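Local atomic coordinates of purine nucleoside phosphorylase (Thermus thermophilus, PDB entry 1ODK), a protein that probably cleaves purine nucleosides by phosphorolysis, using phosphate to release the free purine base and leave a ribose 1-phosphate sugar. Residues Trp138-Ala143 against Leu229-Glu234; Ala82-Arg87 against Pro131-Ala136; Arg16-Gly21 against Arg223-Ala228; Ile104-Ala109 against Ala184-Gly189. All blocks are in the same frame, centred on the assembly; numbering follows the deposited sequence.

Interaction 1. Residues Trp138-Ala143 against Leu229-Glu234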
# COMPACT_ATOMS: atom_id res chain seq x y z
N TRP B 138 0.99 -6.72 -35.00
CA TRP B 138 1.07 -5.37 -35.55
C TRP B 138 1.25 -5.45 -37.08
O TRP B 138 0.54 -4.78 -37.83
CB TRP B 138 2.26 -4.63 -34.93
CG TRP B 138 2.30 -3.15 -35.18
CD1 TRP B 138 1.54 -2.44 -36.07
CD2 TRP B 138 3.18 -2.21 -34.56
NE1 TRP B 138 1.89 -1.11 -36.04
CE2 TRP B 138 2.89 -0.94 -35.12
CE3 TRP B 138 4.18 -2.31 -33.58
CZ2 TRP B 138 3.57 0.22 -34.73
CZ3 TRP B 138 4.86 -1.15 -33.20
CH2 TRP B 138 4.55 0.10 -33.77
N ARG B 139 2.19 -6.28 -37.52
CA ARG B 139 2.45 -6.45 -38.94
C ARG B 139 1.23 -6.95 -39.72
O ARG B 139 0.96 -6.48 -40.83
CB ARG B 139 3.61 -7.42 -39.15
CG ARG B 139 4.97 -6.79 -38.91
CD ARG B 139 6.08 -7.82 -38.99
NE ARG B 139 7.39 -7.19 -38.83
CZ ARG B 139 8.53 -7.86 -38.72
NH1 ARG B 139 8.52 -9.19 -38.74
NH2 ARG B 139 9.68 -7.21 -38.59
N ARG B 140 0.51 -7.90 -39.15
CA ARG B 140 -0.67 -8.43 -39.83
C ARG B 140 -1.79 -7.39 -39.87
O ARG B 140 -2.51 -7.28 -40.87
CB ARG B 140 -1.16 -9.71 -39.14
CG ARG B 140 -0.23 -10.91 -39.29
CD ARG B 140 0.08 -11.21 -40.76
NE ARG B 140 1.35 -10.60 -41.17
CZ ARG B 140 1.64 -10.25 -42.42
NH1 ARG B 140 0.76 -10.43 -43.40
NH2 ARG B 140 2.82 -9.71 -42.70
N ALA B 141 -1.94 -6.62 -38.80
CA ALA B 141 -2.97 -5.58 -38.74
C ALA B 141 -2.69 -4.55 -39.84
O ALA B 141 -3.61 -4.09 -40.53
CB ALA B 141 -2.96 -4.90 -37.38
N GLU B 142 -1.42 -4.19 -40.00
CA GLU B 142 -1.03 -3.22 -41.03
C GLU B 142 -1.33 -3.75 -42.42
O GLU B 142 -1.89 -3.05 -43.26
CB GLU B 142 0.47 -2.92 -40.93
CG GLU B 142 0.82 -1.84 -39.93
CD GLU B 142 2.31 -1.55 -39.91
OE1 GLU B 142 2.71 -0.48 -39.41
OE2 GLU B 142 3.09 -2.40 -40.39
N ALA B 143 -0.93 -4.99 -42.66
CA ALA B 143 -1.13 -5.63 -43.96
C ALA B 143 -2.60 -5.73 -44.36
O ALA B 143 -2.95 -5.43 -45.50
CB ALA B 143 -0.49 -7.01 -43.95
N LEU B 229 -5.21 -15.05 -36.26
CA LEU B 229 -4.91 -16.33 -36.90
C LEU B 229 -3.69 -16.20 -37.79
O LEU B 229 -2.78 -17.04 -37.75
CB LEU B 229 -6.12 -16.81 -37.72
CG LEU B 229 -7.31 -17.31 -36.89
CD1 LEU B 229 -8.54 -17.46 -37.76
CD2 LEU B 229 -6.95 -18.65 -36.25
N GLU B 230 -3.66 -15.15 -38.60
CA GLU B 230 -2.53 -14.90 -39.48
C GLU B 230 -1.25 -14.71 -38.68
O GLU B 230 -0.18 -15.20 -39.06
CB GLU B 230 -2.80 -13.66 -40.33
CG GLU B 230 -3.87 -13.88 -41.38
CD GLU B 230 -3.46 -14.92 -42.40
OE1 GLU B 230 -4.19 -15.93 -42.56
OE2 GLU B 230 -2.40 -14.74 -43.04
N ALA B 231 -1.36 -14.01 -37.56
CA ALA B 231 -0.22 -13.74 -36.70
C ALA B 231 0.39 -14.98 -36.04
O ALA B 231 1.61 -15.14 -36.03
CB ALA B 231 -0.62 -12.72 -35.62
N VAL B 232 -0.45 -15.87 -35.50
CA VAL B 232 0.08 -17.05 -34.83
C VAL B 232 0.81 -17.99 -35.78
O VAL B 232 1.65 -18.78 -35.35
CB VAL B 232 -1.02 -17.86 -34.08
CG1 VAL B 232 -1.58 -17.02 -32.95
CG2 VAL B 232 -2.11 -18.30 -35.03
N LEU B 233 0.50 -17.90 -37.06
CA LEU B 233 1.17 -18.74 -38.05
C LEU B 233 2.56 -18.16 -38.34
O LEU B 233 3.44 -18.87 -38.82
CB LEU B 233 0.34 -18.82 -39.34
CG LEU B 233 -0.55 -20.06 -39.49
CD1 LEU B 233 -1.45 -20.22 -38.28
CD2 LEU B 233 -1.36 -19.94 -40.77
N GLU B 234 2.73 -16.88 -38.04
CA GLU B 234 4.00 -16.17 -38.26
C GLU B 234 5.03 -16.48 -37.19
O GLU B 234 6.21 -16.17 -37.34
CB GLU B 234 3.76 -14.66 -38.28
CG GLU B 234 2.79 -14.20 -39.34
CD GLU B 234 3.44 -14.10 -40.71
OE1 GLU B 234 4.05 -15.10 -41.16
OE2 GLU B 234 3.33 -13.03 -41.34
O HOH W 1 -1.20 -12.13 -43.46

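Interaction 2. Residues Ala82-Arg87 against Pro131-Ala136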
# COMPACT_ATOMS: atom_id res chain seq x y z
N ALA B 82 0.13 -25.65 -24.74
CA ALA B 82 0.01 -24.38 -25.45
C ALA B 82 1.34 -23.63 -25.37
O ALA B 82 1.95 -23.57 -24.30
CB ALA B 82 -1.13 -23.53 -24.86
N ARG B 83 1.77 -23.07 -26.49
CA ARG B 83 3.05 -22.35 -26.56
C ARG B 83 2.89 -20.92 -27.05
O ARG B 83 3.68 -20.04 -26.69
CB ARG B 83 4.01 -23.11 -27.48
CG ARG B 83 4.38 -24.48 -26.94
CD ARG B 83 5.26 -24.36 -25.71
NE ARG B 83 5.08 -25.47 -24.78
CZ ARG B 83 5.21 -26.76 -25.11
NH1 ARG B 83 5.52 -27.11 -26.35
NH2 ARG B 83 5.02 -27.69 -24.18
N VAL B 84 1.89 -20.69 -27.89
CA VAL B 84 1.60 -19.37 -28.43
C VAL B 84 0.12 -19.09 -28.14
O VAL B 84 -0.76 -19.76 -28.68
CB VAL B 84 1.86 -19.32 -29.95
CG1 VAL B 84 1.54 -17.94 -30.50
CG2 VAL B 84 3.31 -19.68 -30.24
N LEU B 85 -0.14 -18.10 -27.29
CA LEU B 85 -1.52 -17.79 -26.92
C LEU B 85 -1.87 -16.34 -27.19
O LEU B 85 -1.26 -15.42 -26.63
CB LEU B 85 -1.75 -18.11 -25.44
CG LEU B 85 -1.39 -19.53 -24.99
CD1 LEU B 85 0.11 -19.61 -24.77
CD2 LEU B 85 -2.12 -19.88 -23.71
N VAL B 86 -2.88 -16.13 -28.03
CA VAL B 86 -3.30 -14.79 -28.38
C VAL B 86 -4.73 -14.49 -27.95
O VAL B 86 -5.68 -15.12 -28.43
CB VAL B 86 -3.17 -14.54 -29.90
CG1 VAL B 86 -3.70 -13.15 -30.27
CG2 VAL B 86 -1.70 -14.67 -30.32
N ARG B 87 -4.87 -13.55 -27.02
CA ARG B 87 -6.20 -13.16 -26.57
C ARG B 87 -6.87 -12.34 -27.65
O ARG B 87 -6.25 -11.48 -28.28
CB ARG B 87 -6.11 -12.32 -25.28
CG ARG B 87 -7.42 -11.58 -24.95
CD ARG B 87 -7.40 -10.96 -23.56
NE ARG B 87 -8.34 -9.84 -23.43
CZ ARG B 87 -9.67 -9.95 -23.53
NH1 ARG B 87 -10.23 -11.14 -23.76
NH2 ARG B 87 -10.42 -8.87 -23.41
N PRO B 131 7.54 -10.25 -27.35
CA PRO B 131 7.85 -9.31 -28.43
C PRO B 131 7.55 -9.78 -29.85
O PRO B 131 7.02 -9.01 -30.66
CB PRO B 131 9.32 -8.96 -28.19
CG PRO B 131 9.85 -10.09 -27.35
CD PRO B 131 8.69 -10.44 -26.45
N GLU B 132 7.88 -11.03 -30.16
CA GLU B 132 7.64 -11.56 -31.51
C GLU B 132 6.15 -11.60 -31.84
O GLU B 132 5.74 -11.21 -32.94
CB GLU B 132 8.24 -12.96 -31.65
CG GLU B 132 9.77 -13.00 -31.65
CD GLU B 132 10.39 -12.24 -32.81
OE1 GLU B 132 9.67 -11.93 -33.78
OE2 GLU B 132 11.61 -11.97 -32.76
N VAL B 133 5.34 -12.09 -30.91
CA VAL B 133 3.89 -12.16 -31.12
C VAL B 133 3.34 -10.76 -31.35
O VAL B 133 2.54 -10.53 -32.25
CB VAL B 133 3.18 -12.79 -29.90
CG1 VAL B 133 1.66 -12.73 -30.10
CG2 VAL B 133 3.63 -14.23 -29.72
N PHE B 134 3.78 -9.82 -30.51
CA PHE B 134 3.36 -8.43 -30.60
C PHE B 134 3.68 -7.89 -32.00
O PHE B 134 2.83 -7.30 -32.66
CB PHE B 134 4.09 -7.61 -29.54
CG PHE B 134 3.91 -6.13 -29.67
CD1 PHE B 134 2.66 -5.55 -29.47
CD2 PHE B 134 4.98 -5.31 -30.01
CE1 PHE B 134 2.48 -4.18 -29.59
CE2 PHE B 134 4.81 -3.93 -30.13
CZ PHE B 134 3.56 -3.37 -29.92
N ARG B 135 4.91 -8.13 -32.44
CA ARG B 135 5.37 -7.69 -33.75
C ARG B 135 4.52 -8.27 -34.88
O ARG B 135 4.15 -7.57 -35.82
CB ARG B 135 6.83 -8.10 -33.93
CG ARG B 135 7.51 -7.51 -35.14
CD ARG B 135 8.91 -8.08 -35.25
NE ARG B 135 9.84 -7.13 -35.85
CZ ARG B 135 11.14 -7.36 -36.00
NH1 ARG B 135 11.66 -8.51 -35.60
NH2 ARG B 135 11.91 -6.43 -36.53
N ALA B 136 4.22 -9.56 -34.78
CA ALA B 136 3.42 -10.25 -35.79
C ALA B 136 1.99 -9.72 -35.86
O ALA B 136 1.44 -9.56 -36.94
CB ALA B 136 3.41 -11.75 -35.53

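Interaction 3. Residues Arg16-Gly21 against Arg223-Ala228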
# COMPACT_ATOMS: atom_id res chain seq x y z
N ARG B 16 -0.51 -23.45 -30.90
CA ARG B 16 -1.03 -22.11 -31.15
C ARG B 16 -2.49 -22.05 -30.72
O ARG B 16 -3.30 -22.86 -31.16
CB ARG B 16 -0.90 -21.77 -32.64
CG ARG B 16 0.54 -21.83 -33.13
CD ARG B 16 0.65 -21.58 -34.63
NE ARG B 16 2.06 -21.54 -35.03
CZ ARG B 16 2.87 -22.59 -35.04
NH1 ARG B 16 4.14 -22.45 -35.41
NH2 ARG B 16 2.41 -23.78 -34.69
N VAL B 17 -2.82 -21.08 -29.87
CA VAL B 17 -4.18 -20.97 -29.35
C VAL B 17 -4.74 -19.55 -29.32
O VAL B 17 -4.02 -18.61 -28.96
CB VAL B 17 -4.22 -21.48 -27.88
CG1 VAL B 17 -5.66 -21.66 -27.42
CG2 VAL B 17 -3.42 -22.78 -27.76
N LEU B 18 -6.01 -19.39 -29.69
CA LEU B 18 -6.67 -18.09 -29.62
C LEU B 18 -7.49 -18.15 -28.34
O LEU B 18 -8.07 -19.19 -28.02
CB LEU B 18 -7.60 -17.84 -30.81
CG LEU B 18 -7.00 -17.72 -32.22
CD1 LEU B 18 -8.00 -16.97 -33.11
CD2 LEU B 18 -5.68 -16.98 -32.19
N LEU B 19 -7.54 -17.04 -27.61
CA LEU B 19 -8.27 -16.97 -26.34
C LEU B 19 -9.42 -15.97 -26.29
O LEU B 19 -9.25 -14.86 -25.78
CB LEU B 19 -7.29 -16.64 -25.20
CG LEU B 19 -6.13 -17.62 -24.95
CD1 LEU B 19 -5.19 -17.05 -23.89
CD2 LEU B 19 -6.69 -18.95 -24.49
N PRO B 20 -10.59 -16.34 -26.83
CA PRO B 20 -11.68 -15.36 -26.74
C PRO B 20 -12.27 -15.48 -25.33
O PRO B 20 -12.06 -16.50 -24.67
CB PRO B 20 -12.65 -15.83 -27.82
CG PRO B 20 -12.45 -17.33 -27.83
CD PRO B 20 -10.95 -17.47 -27.70
N GLY B 21 -12.97 -14.46 -24.85
CA GLY B 21 -13.54 -14.56 -23.51
C GLY B 21 -14.90 -15.23 -23.53
O GLY B 21 -15.28 -15.96 -22.61
N ARG B 223 -12.45 -9.09 -38.02
CA ARG B 223 -11.16 -8.53 -38.39
C ARG B 223 -10.08 -8.92 -37.39
O ARG B 223 -8.96 -9.29 -37.76
CB ARG B 223 -11.25 -7.00 -38.46
CG ARG B 223 -12.23 -6.48 -39.50
CD ARG B 223 -12.39 -4.97 -39.37
NE ARG B 223 -13.21 -4.42 -40.45
CZ ARG B 223 -13.47 -3.13 -40.60
NH1 ARG B 223 -12.98 -2.25 -39.74
NH2 ARG B 223 -14.22 -2.71 -41.61
N MET B 224 -10.41 -8.81 -36.11
CA MET B 224 -9.48 -9.14 -35.04
C MET B 224 -9.04 -10.61 -35.09
O MET B 224 -7.86 -10.92 -34.91
CB MET B 224 -10.14 -8.79 -33.70
CG MET B 224 -9.77 -9.66 -32.54
SD MET B 224 -10.65 -9.08 -31.09
CE MET B 224 -12.19 -9.96 -31.19
N VAL B 225 -9.99 -11.51 -35.33
CA VAL B 225 -9.68 -12.94 -35.39
C VAL B 225 -8.80 -13.27 -36.60
O VAL B 225 -7.86 -14.07 -36.50
CB VAL B 225 -10.98 -13.78 -35.46
CG1 VAL B 225 -10.65 -15.26 -35.68
CG2 VAL B 225 -11.77 -13.61 -34.16
N GLU B 226 -9.10 -12.67 -37.74
CA GLU B 226 -8.31 -12.89 -38.95
C GLU B 226 -6.87 -12.45 -38.69
O GLU B 226 -5.92 -13.14 -39.08
CB GLU B 226 -8.89 -12.10 -40.12
CG GLU B 226 -8.15 -12.31 -41.43
CD GLU B 226 -8.73 -11.49 -42.58
OE1 GLU B 226 -8.27 -11.67 -43.72
OE2 GLU B 226 -9.63 -10.67 -42.33
N VAL B 227 -6.71 -11.30 -38.05
CA VAL B 227 -5.37 -10.80 -37.75
C VAL B 227 -4.64 -11.78 -36.82
O VAL B 227 -3.49 -12.13 -37.06
CB VAL B 227 -5.41 -9.41 -37.07
CG1 VAL B 227 -4.04 -9.04 -36.54
CG2 VAL B 227 -5.87 -8.36 -38.08
N ALA B 228 -5.33 -12.22 -35.78
CA ALA B 228 -4.73 -13.14 -34.81
C ALA B 228 -4.33 -14.48 -35.44
O ALA B 228 -3.25 -14.99 -35.18
CB ALA B 228 -5.69 -13.37 -33.65

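Interaction 4. Residues Ile104-Ala109 against Ala184-Gly189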
# COMPACT_ATOMS: atom_id res chain seq x y z
N ILE B 104 -7.18 -2.82 -31.50
CA ILE B 104 -6.09 -2.37 -30.66
C ILE B 104 -5.11 -3.51 -30.46
O ILE B 104 -5.50 -4.58 -29.98
CB ILE B 104 -6.57 -1.92 -29.26
CG1 ILE B 104 -7.47 -0.69 -29.37
CG2 ILE B 104 -5.37 -1.62 -28.38
CD1 ILE B 104 -8.13 -0.30 -28.04
N VAL B 105 -3.86 -3.31 -30.87
CA VAL B 105 -2.84 -4.33 -30.65
C VAL B 105 -2.22 -3.91 -29.33
O VAL B 105 -1.57 -2.86 -29.25
CB VAL B 105 -1.76 -4.33 -31.74
CG1 VAL B 105 -0.68 -5.36 -31.38
CG2 VAL B 105 -2.38 -4.67 -33.09
N ALA B 106 -2.42 -4.72 -28.30
CA ALA B 106 -1.93 -4.40 -26.96
C ALA B 106 -0.42 -4.44 -26.80
O ALA B 106 0.19 -5.51 -26.79
CB ALA B 106 -2.59 -5.31 -25.93
N GLN B 107 0.17 -3.26 -26.64
CA GLN B 107 1.62 -3.16 -26.46
C GLN B 107 1.95 -3.50 -25.01
O GLN B 107 3.06 -3.95 -24.69
CB GLN B 107 2.09 -1.74 -26.79
CG GLN B 107 3.50 -1.43 -26.33
CD GLN B 107 3.93 -0.01 -26.64
OE1 GLN B 107 3.11 0.91 -26.61
NE2 GLN B 107 5.21 0.18 -26.93
N GLY B 108 0.98 -3.30 -24.13
CA GLY B 108 1.16 -3.60 -22.72
C GLY B 108 -0.18 -3.48 -22.03
O GLY B 108 -1.15 -3.02 -22.63
N ALA B 109 -0.25 -3.90 -20.77
CA ALA B 109 -1.50 -3.82 -20.02
C ALA B 109 -1.29 -3.31 -18.60
O ALA B 109 -0.56 -3.92 -17.83
CB ALA B 109 -2.17 -5.19 -19.99
N ALA B 184 -2.87 -10.52 -16.85
CA ALA B 184 -2.55 -11.86 -16.35
C ALA B 184 -1.94 -12.75 -17.42
O ALA B 184 -1.01 -13.51 -17.15
CB ALA B 184 -3.82 -12.53 -15.77
N LEU B 185 -2.47 -12.67 -18.63
CA LEU B 185 -1.94 -13.47 -19.73
C LEU B 185 -0.47 -13.09 -19.97
O LEU B 185 0.39 -13.97 -20.07
CB LEU B 185 -2.74 -13.20 -21.01
CG LEU B 185 -2.24 -13.83 -22.31
CD1 LEU B 185 -2.34 -15.36 -22.23
CD2 LEU B 185 -3.06 -13.28 -23.47
N PHE B 186 -0.21 -11.79 -20.03
CA PHE B 186 1.15 -11.30 -20.27
C PHE B 186 2.10 -11.76 -19.17
O PHE B 186 3.19 -12.25 -19.44
CB PHE B 186 1.15 -9.77 -20.36
CG PHE B 186 0.48 -9.23 -21.61
CD1 PHE B 186 0.21 -7.87 -21.74
CD2 PHE B 186 0.14 -10.08 -22.67
CE1 PHE B 186 -0.40 -7.36 -22.89
CE2 PHE B 186 -0.47 -9.59 -23.82
CZ PHE B 186 -0.74 -8.23 -23.93
N LEU B 187 1.67 -11.61 -17.91
CA LEU B 187 2.48 -12.02 -16.77
C LEU B 187 2.78 -13.52 -16.85
O LEU B 187 3.93 -13.94 -16.73
CB LEU B 187 1.75 -11.72 -15.46
CG LEU B 187 2.45 -12.24 -14.19
CD1 LEU B 187 3.80 -11.56 -14.05
CD2 LEU B 187 1.58 -11.96 -12.96
N LEU B 188 1.74 -14.32 -17.05
CA LEU B 188 1.92 -15.76 -17.13
C LEU B 188 2.79 -16.17 -18.31
O LEU B 188 3.49 -17.18 -18.25
CB LEU B 188 0.56 -16.46 -17.19
CG LEU B 188 -0.18 -16.43 -15.84
CD1 LEU B 188 -1.58 -17.01 -16.00
CD2 LEU B 188 0.62 -17.21 -14.80
N GLY B 189 2.74 -15.39 -19.39
CA GLY B 189 3.57 -15.70 -20.54
C GLY B 189 5.03 -15.69 -20.13
O GLY B 189 5.81 -16.59 -20.48

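Interaction 1. Residues Trp138-Ala143 against Leu229-Glu234
Arg-140 on helix 131-144 and Ala-231 on the C-terminal helix 214-233 mark the closest backbone approach of the two segments, their CA atoms 6.2 Å apart. The small Ala-231 allows this closeness: CG of Arg-140 rests 3.7 Å from the backbone N of Ala-231, and CD of Arg-140 lies alongside CB of Glu-230 at 3.8 Å. The arginine chain is bent about CB-CG (chi2 -54°) and again about CG-CD (chi3 96°), which brings its guanidinium beneath the carboxylate of Glu-234. There OE2 of Glu-234 sits above one face, 3.1 Å from NE of Arg-140, with the two planes 87° apart. No N-H of the arginine is aimed at this oxygen. Glu-230 is reached through a water, which accepts from NH1 of Arg-140 at 2.6 Å and donates to OE2 of Glu-230 at 2.9 Å. OE1 of Glu-230 is engaged by Tyr-53 and Lys-54. This partly buried contact joins two helices, the first of which meets the second subunit through Trp-138, Arg-139 and Glu-142. Its chemistry is divided: aliphatic packing at the base of the arginine and, at its head, a salt bridge resting on charge rather than a directed hydrogen bond, supplemented by one water-mediated link.

Interaction 2. Residues Ala82-Arg87 against Pro131-Ala136
Val-84 and Val-86 meet Val-133 without any flat group between them; no ring, amide or guanidinium presents a face or an edge here, and the contact consists of branched methyls alone. Val-133, in the first turn of helix 131-144, projects its CB at strand 84-93, part of the mixed sheet of the phosphorylase superfamily fold on which this helix packs, and divides its two branches between two strand residues. CG1 of Val-133 meets CG2 of Val-86 at 3.9 Å, the closer touch, while CG2 of Val-133 stands 4.3 Å from CG1 of Val-84. With chi1 at 175°, CG1 of Val-133 lies opposite the backbone N and CG2 opposite the carbonyl carbon, a setting that spreads the pair over two residues, i and i+2, on one face of the strand. The side chains of Val-86 and Val-133 pass each other in opposing directions. Leu-85, between the two strand valines, turns its CB away from the helix.

Helix 214-233 adds Val-232 against both strand valines and Ala-228 against Val-86. Farther round helix 131-144, Arg-135 forms a salt bridge with Glu-142 of the second subunit, and Phe-134 packs on Phe-134 of that subunit. With all three valines buried and no hydrogen bond crossing between the segments, helix and strand are held here by shape and by exclusion of water, an apolar seam behind a helix that also serves the subunit interface.

Interaction 3. Residues Arg16-Gly21 against Arg223-Ala228
Leu-18 supplies the whole strand side of this contact, one leucine fork set against two residues a turn apart on the helix. CD2 of Leu-18 touches CB of Ala-228 at 3.9 Å, and its other branch, CD1, meets CG1 of Val-225 at 4.1 Å. The two branches thus share the helix surface between them. Placing CG opposite the carbonyl carbon (chi1 -66°) carries both methyls of Leu-18 to the helix. The CB of Ala-228 faces the strand, where the short side chain lets the backbones approach to 7.4 Å between the CA atoms of Leu-18 and Ala-228. All three residues are buried.

This is helix-on-sheet packing within the alpha/beta fold of the phosphorylase superfamily: strand 16-20 runs parallel to both of its sheet neighbours, 56-61 and 84-93, and the long C-terminal helix 214-233 covers the sheet. Helix 23-33 extends the apolar layer by placing Ile-29 and Phe-33 against Val-225.

Away from the leucine the contact thins. Pro-20 and Met-224 do not touch across the segments, and both lean on Val-88. Glu-226, with its CB directed away from the strand, and Arg-223 belong to the partly exposed side of the helix. There the bonding is polar: OE2 of Glu-226 is engaged by Arg-222 and by the hydroxyl of Tyr-146, while NE of Arg-223 forms a salt bridge with Glu-219.

Interaction 4. Residues Ile104-Ala109 against Ala184-Gly189
Ala-109 and Phe-186 mark the closest backbone approach, 7.9 Å between their CA atoms, where a chain that turns a corner at Gln-107 passes helix 182-192. The gap is spanned by one side chain. Phe-186 reaches out from the helix with CG opposite its carbonyl carbon (chi1 -70°); a chi2 of 170° keeps the CA-CB bond close to the ring plane, and the ring meets the bend with CD1, CE1 and CZ. Two groups near its plane meet the ring at this edge: CB of Ala-106 lies 4.0 Å from CZ of Phe-186, and the backbone C of Gly-108 lies 4.0 Å from CE1 of Phe-186. CB of Ala-109 comes in obliquely, 4.0 Å from CD1 of Phe-186. Residues without bulky side chains on the inner side of the corner thus let the aromatic edge come up to the main chain itself.

Pro-127, Pro-129, Thr-196 and Ala-198 also pack on Phe-186, leaving the ring in wholly buried surroundings. Gln-107 directs its CB away from the helix. The corner therefore has apolar groups on its inner side, while the amide of Gln-107 makes hydrogen bonds with Pro-129 and Arg-190 of the second subunit. Strand 103-106 pairs with 148-150 and 195-205, whereas strand 108-112 pairs with 152-156; a corner of this kind, where the chain passes from one set of strand partners to another and a helix packs inside the bend, belongs to the curled mixed sheet at the heart of the phosphorylase superfamily fold.

How the interactions relate
From the N terminus, interaction 3 opens first, at strand 16-20, and closes on the C-terminal helix, so that interactions 2 and 4 nest inside its loop. Interaction 2 joins strand 84-93 to helix 131-144; interaction 4 opens before that loop is closed and ends on helix 182-192, so the two cross. Interaction 1 starts farther along helix 131-144, follows interaction 2 in series, and crosses both 3 and 4. Strands 16-20 and 84-93 are sheet neighbours, which ties interaction 3 to 2, while Val-232 packs on Val-86 between interactions 1 and 2. Interactions 2, 3 and 4 fasten three helices to one sheet, and interaction 1 joins two of them; 1, 2 and 4 also border the second subunit.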